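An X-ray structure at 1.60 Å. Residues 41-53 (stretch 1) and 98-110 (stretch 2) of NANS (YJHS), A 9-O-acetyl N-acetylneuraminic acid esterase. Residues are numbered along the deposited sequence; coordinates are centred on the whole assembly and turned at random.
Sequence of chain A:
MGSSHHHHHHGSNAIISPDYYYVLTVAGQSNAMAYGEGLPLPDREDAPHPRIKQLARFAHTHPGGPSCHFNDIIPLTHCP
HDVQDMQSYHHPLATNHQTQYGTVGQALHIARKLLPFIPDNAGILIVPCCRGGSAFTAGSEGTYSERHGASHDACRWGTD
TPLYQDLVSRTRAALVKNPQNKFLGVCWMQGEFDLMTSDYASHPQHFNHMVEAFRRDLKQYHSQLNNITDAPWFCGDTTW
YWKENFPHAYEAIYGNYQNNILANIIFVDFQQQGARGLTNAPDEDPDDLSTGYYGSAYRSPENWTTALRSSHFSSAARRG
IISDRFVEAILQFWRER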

# COMPACT_ATOMS: atom_id res chain seq x y z
N LEU A 41 -14.92 -8.48 -1.86
CA LEU A 41 -16.36 -8.27 -1.84
C LEU A 41 -16.66 -7.18 -2.86
O LEU A 41 -16.96 -6.05 -2.47
CB LEU A 41 -16.83 -7.85 -0.43
CG LEU A 41 -16.61 -8.86 0.69
CD1 LEU A 41 -16.91 -8.28 2.06
CD2 LEU A 41 -17.47 -10.07 0.40
N PRO A 42 -16.55 -7.49 -4.16
CA PRO A 42 -16.59 -6.45 -5.19
C PRO A 42 -17.93 -5.74 -5.36
O PRO A 42 -17.98 -4.69 -5.99
CB PRO A 42 -16.23 -7.19 -6.47
CG PRO A 42 -16.56 -8.60 -6.22
CD PRO A 42 -16.33 -8.83 -4.75
N ASP A 43 -19.00 -6.29 -4.80
CA ASP A 43 -20.30 -5.61 -4.88
C ASP A 43 -20.52 -4.65 -3.70
O ASP A 43 -21.50 -3.88 -3.67
CB ASP A 43 -21.43 -6.64 -4.93
CG ASP A 43 -21.52 -7.36 -6.28
OD1 ASP A 43 -21.13 -6.76 -7.31
OD2 ASP A 43 -21.96 -8.53 -6.31
N ARG A 44 -19.63 -4.70 -2.72
CA ARG A 44 -19.85 -3.98 -1.48
C ARG A 44 -18.65 -3.13 -1.16
O ARG A 44 -18.37 -2.15 -1.84
CB ARG A 44 -20.12 -4.96 -0.33
CG ARG A 44 -21.45 -5.73 -0.39
CD ARG A 44 -21.36 -7.03 0.43
NE ARG A 44 -22.66 -7.70 0.58
CZ ARG A 44 -23.22 -8.49 -0.33
NH1 ARG A 44 -22.61 -8.72 -1.49
NH2 ARG A 44 -24.40 -9.06 -0.10
N GLU A 45 -17.92 -3.54 -0.12
CA GLU A 45 -16.83 -2.78 0.44
C GLU A 45 -15.64 -2.71 -0.51
O GLU A 45 -14.83 -1.79 -0.43
CB GLU A 45 -16.44 -3.38 1.80
CG GLU A 45 -17.66 -3.65 2.77
CD GLU A 45 -18.38 -4.99 2.55
OE1 GLU A 45 -18.47 -5.47 1.39
OE2 GLU A 45 -18.89 -5.59 3.53
N ASP A 46 -15.53 -3.68 -1.43
CA ASP A 46 -14.44 -3.63 -2.43
C ASP A 46 -14.87 -3.21 -3.83
O ASP A 46 -14.16 -3.47 -4.79
CB ASP A 46 -13.66 -4.96 -2.55
CG ASP A 46 -13.18 -5.48 -1.21
OD1 ASP A 46 -13.01 -4.69 -0.26
OD2 ASP A 46 -12.98 -6.70 -1.11
N ALA A 47 -16.00 -2.52 -3.94
CA ALA A 47 -16.47 -2.05 -5.24
C ALA A 47 -15.54 -0.97 -5.79
O ALA A 47 -15.25 0.03 -5.11
CB ALA A 47 -17.90 -1.49 -5.11
N PRO A 48 -15.11 -1.11 -7.05
CA PRO A 48 -14.35 -0.04 -7.70
C PRO A 48 -15.29 1.16 -7.90
O PRO A 48 -16.51 0.98 -7.84
CB PRO A 48 -14.00 -0.64 -9.05
CG PRO A 48 -14.07 -2.16 -8.82
CD PRO A 48 -15.24 -2.29 -7.93
N HIS A 49 -14.74 2.35 -8.09
CA HIS A 49 -15.57 3.55 -8.32
C HIS A 49 -14.99 4.29 -9.51
O HIS A 49 -13.77 4.32 -9.67
CB HIS A 49 -15.54 4.45 -7.08
CG HIS A 49 -16.44 5.64 -7.20
ND1 HIS A 49 -16.16 6.71 -8.01
CD2 HIS A 49 -17.63 5.92 -6.61
CE1 HIS A 49 -17.13 7.60 -7.92
NE2 HIS A 49 -18.04 7.14 -7.08
N PRO A 50 -15.86 4.85 -10.39
CA PRO A 50 -15.31 5.51 -11.57
C PRO A 50 -14.37 6.69 -11.34
O PRO A 50 -13.65 7.09 -12.25
CB PRO A 50 -16.56 6.00 -12.32
CG PRO A 50 -17.66 5.18 -11.82
CD PRO A 50 -17.33 4.81 -10.40
N ARG A 51 -14.41 7.27 -10.14
CA ARG A 51 -13.56 8.41 -9.83
C ARG A 51 -12.25 8.00 -9.15
O ARG A 51 -11.42 8.87 -8.84
CB ARG A 51 -14.31 9.45 -9.00
CG ARG A 51 -15.37 10.21 -9.81
CD ARG A 51 -16.25 10.96 -8.82
NE ARG A 51 -15.53 12.04 -8.15
CZ ARG A 51 -15.90 12.58 -6.99
NH1 ARG A 51 -16.99 12.12 -6.36
NH2 ARG A 51 -15.20 13.57 -6.44
N ILE A 52 -12.05 6.69 -8.95
CA ILE A 52 -10.91 6.23 -8.14
C ILE A 52 -10.04 5.34 -9.02
O ILE A 52 -10.50 4.28 -9.46
CB ILE A 52 -11.38 5.44 -6.92
CG1 ILE A 52 -12.23 6.33 -6.02
CG2 ILE A 52 -10.16 4.86 -6.15
CD1 ILE A 52 -12.78 5.64 -4.81
N LYS A 53 -8.84 5.81 -9.27
CA LYS A 53 -7.93 5.25 -10.30
C LYS A 53 -6.58 4.88 -9.71
O LYS A 53 -6.29 5.19 -8.54
CB LYS A 53 -7.74 6.27 -11.43
CG LYS A 53 -9.00 6.75 -12.07
CD LYS A 53 -9.67 5.65 -12.89
CE LYS A 53 -10.88 6.24 -13.63
NZ LYS A 53 -11.74 5.12 -14.11
N GLN A 98 -12.95 -12.88 -12.36
CA GLN A 98 -12.88 -11.58 -13.04
C GLN A 98 -13.14 -10.43 -12.10
O GLN A 98 -12.76 -9.30 -12.38
CB GLN A 98 -13.96 -11.48 -14.11
CG GLN A 98 -13.92 -12.51 -15.18
CD GLN A 98 -12.82 -12.26 -16.13
OE1 GLN A 98 -11.68 -12.63 -15.87
NE2 GLN A 98 -13.13 -11.61 -17.24
N THR A 99 -13.82 -10.72 -11.00
CA THR A 99 -14.19 -9.69 -10.03
C THR A 99 -13.66 -9.96 -8.63
O THR A 99 -13.39 -9.01 -7.88
CB THR A 99 -15.70 -9.55 -9.91
OG1 THR A 99 -16.26 -10.79 -9.48
CG2 THR A 99 -16.32 -9.11 -11.25
N GLN A 100 -13.56 -11.24 -8.27
CA GLN A 100 -13.15 -11.66 -6.91
C GLN A 100 -11.76 -12.30 -6.89
O GLN A 100 -11.49 -13.20 -6.09
CB GLN A 100 -14.13 -12.69 -6.33
CG GLN A 100 -15.49 -12.17 -6.00
CD GLN A 100 -16.35 -13.23 -5.33
OE1 GLN A 100 -16.58 -14.29 -5.92
NE2 GLN A 100 -16.83 -12.96 -4.11
N TYR A 101 -10.89 -11.81 -7.76
CA TYR A 101 -9.53 -12.34 -7.91
C TYR A 101 -8.62 -11.94 -6.76
O TYR A 101 -8.74 -10.85 -6.22
CB TYR A 101 -8.92 -11.84 -9.22
CG TYR A 101 -9.07 -10.33 -9.46
CD1 TYR A 101 -8.10 -9.43 -9.01
CD2 TYR A 101 -10.16 -9.83 -10.12
CE1 TYR A 101 -8.24 -8.07 -9.20
CE2 TYR A 101 -10.33 -8.46 -10.32
CZ TYR A 101 -9.35 -7.59 -9.86
OH TYR A 101 -9.49 -6.24 -10.06
N GLY A 102 -7.69 -12.80 -6.40
CA GLY A 102 -6.57 -12.37 -5.58
C GLY A 102 -6.85 -12.07 -4.13
O GLY A 102 -7.85 -12.50 -3.54
N THR A 103 -5.91 -11.35 -3.54
CA THR A 103 -5.97 -10.94 -2.15
C THR A 103 -6.46 -9.49 -2.06
O THR A 103 -6.72 -8.85 -3.07
CB THR A 103 -4.56 -11.00 -1.57
OG1 THR A 103 -3.65 -10.47 -2.55
CG2 THR A 103 -4.23 -12.44 -1.22
N VAL A 104 -6.62 -8.99 -0.83
CA VAL A 104 -7.22 -7.67 -0.63
C VAL A 104 -6.22 -6.71 0.01
O VAL A 104 -5.59 -7.07 1.01
CB VAL A 104 -8.46 -7.78 0.27
CG1 VAL A 104 -9.07 -6.42 0.57
CG2 VAL A 104 -9.52 -8.67 -0.43
N GLY A 105 -6.10 -5.51 -0.56
CA GLY A 105 -5.27 -4.42 -0.02
C GLY A 105 -6.13 -3.22 0.31
O GLY A 105 -7.19 -3.04 -0.31
N GLN A 106 -5.65 -2.36 1.22
CA GLN A 106 -6.40 -1.21 1.71
C GLN A 106 -6.39 0.03 0.83
O GLN A 106 -7.06 0.99 1.18
CB GLN A 106 -5.92 -0.78 3.11
CG GLN A 106 -4.44 -0.31 3.17
CD GLN A 106 -3.47 -1.45 3.51
OE1 GLN A 106 -3.77 -2.62 3.27
NE2 GLN A 106 -2.30 -1.11 4.07
N ALA A 107 -5.61 0.06 -0.27
CA ALA A 107 -5.50 1.33 -1.04
C ALA A 107 -6.90 1.77 -1.52
O ALA A 107 -7.26 2.96 -1.45
CB ALA A 107 -4.57 1.16 -2.23
N LEU A 108 -7.70 0.80 -1.97
CA LEU A 108 -9.04 1.12 -2.47
C LEU A 108 -9.91 1.77 -1.39
O LEU A 108 -10.65 2.71 -1.66
CB LEU A 108 -9.73 -0.14 -3.01
CG LEU A 108 -11.21 0.01 -3.42
CD1 LEU A 108 -11.34 1.05 -4.56
CD2 LEU A 108 -11.75 -1.34 -3.89
N HIS A 109 -9.81 1.26 -0.17
CA HIS A 109 -10.64 1.70 0.95
C HIS A 109 -10.22 3.04 1.50
O HIS A 109 -11.07 3.83 1.89
CB HIS A 109 -10.61 0.62 2.01
CG HIS A 109 -10.89 -0.72 1.43
ND1 HIS A 109 -9.88 -1.60 1.10
CD2 HIS A 109 -12.04 -1.28 0.97
CE1 HIS A 109 -10.41 -2.67 0.53
NE2 HIS A 109 -11.71 -2.50 0.44
N ILE A 110 -8.91 3.30 1.45
CA ILE A 110 -8.40 4.66 1.74
C ILE A 110 -9.00 5.64 0.75
O ILE A 110 -9.65 6.61 1.14
CB ILE A 110 -6.87 4.70 1.76
CG1 ILE A 110 -6.41 3.86 2.95
CG2 ILE A 110 -6.38 6.15 1.86
CD1 ILE A 110 -4.90 3.52 2.93

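Stretch 1 is a chain of turns and stretch 2 a loop that runs into a helix, and the two meet at two places in the backbone: Pro42 lies 6.3 Å from Thr99 (CA to CA), and Asp46 lies 7.2 Å from Leu108 by the same measure. Little area is exchanged, 429 Å² over both sides, so the contact depends on a few well-placed side chains.

Asp46 is the centre of it. Two consecutive type I turns, Leu41 to Arg44 and Arg44 to Ala47, fold the loop back on itself, and the carbonyl of Leu41 receives both Arg44 N and Asp46 N, each at 3.0 Å from Leu41 O. The Asp46 side chain leaves the backbone sideways to stretch 2, but with chi1 at -52° (m) its carboxylate swings nearer. This conformation puts the two oxygens to different uses. Asp46 OD2 accepts Leu41 N at 2.7 Å, tying the carboxylate to the start of its own stretch, while Asp46 OD1 accepts His109 NE2 at 2.6 Å with an N-H...acceptor angle of 156°. The carboxylate thus braces its own turn and holds the helix with one group, and both oxygens have further partners elsewhere in the structure.

His109 matches this arrangement. Its CA-to-CB bond also points sideways, and chi1 of -49° (m) with chi2 of 98° brings the end of the imidazole nearer to stretch 1, where it presents its edge. Asp46 OD1 and Glu45 O both lie near the ring plane, with Glu45 O 3.2 Å from His109 CD2. Carbonyl and carboxylate therefore face the polarised rim of the ring.

One helical position earlier, Leu108 supplies the greasy half of the contact and has the most area covered by the other stretch of any residue here. Its CB points toward stretch 1, and the t, p rotamer (173°, 61°) spreads the two methyls over the backbone from Asp46 to Pro48. Leu108 CD2 sits 3.3 Å from Asp46 O and 4.0 Å from Ala47 O; Leu108 CD1 comes within 4.3 Å of Ile52 CG2. Ile52, m, t and at the start of a strand, turns its CB toward the helix to meet that methyl. Val104, in the t rotamer, adds Val104 CG2 at 4.0 Å from Asp46 OD2, an apolar neighbour to the buried carboxylate.

At the other end Pro42, its ring puckered C-gamma endo, packs against stretch 2 without a hydrogen bond across the contact. Pro42 CG rests 3.6 Å from Thr99 O, and Pro42 CD lies 3.7 Å from Gln100 CG, touching the aliphatic part of an m, t side chain whose amide is bonded elsewhere.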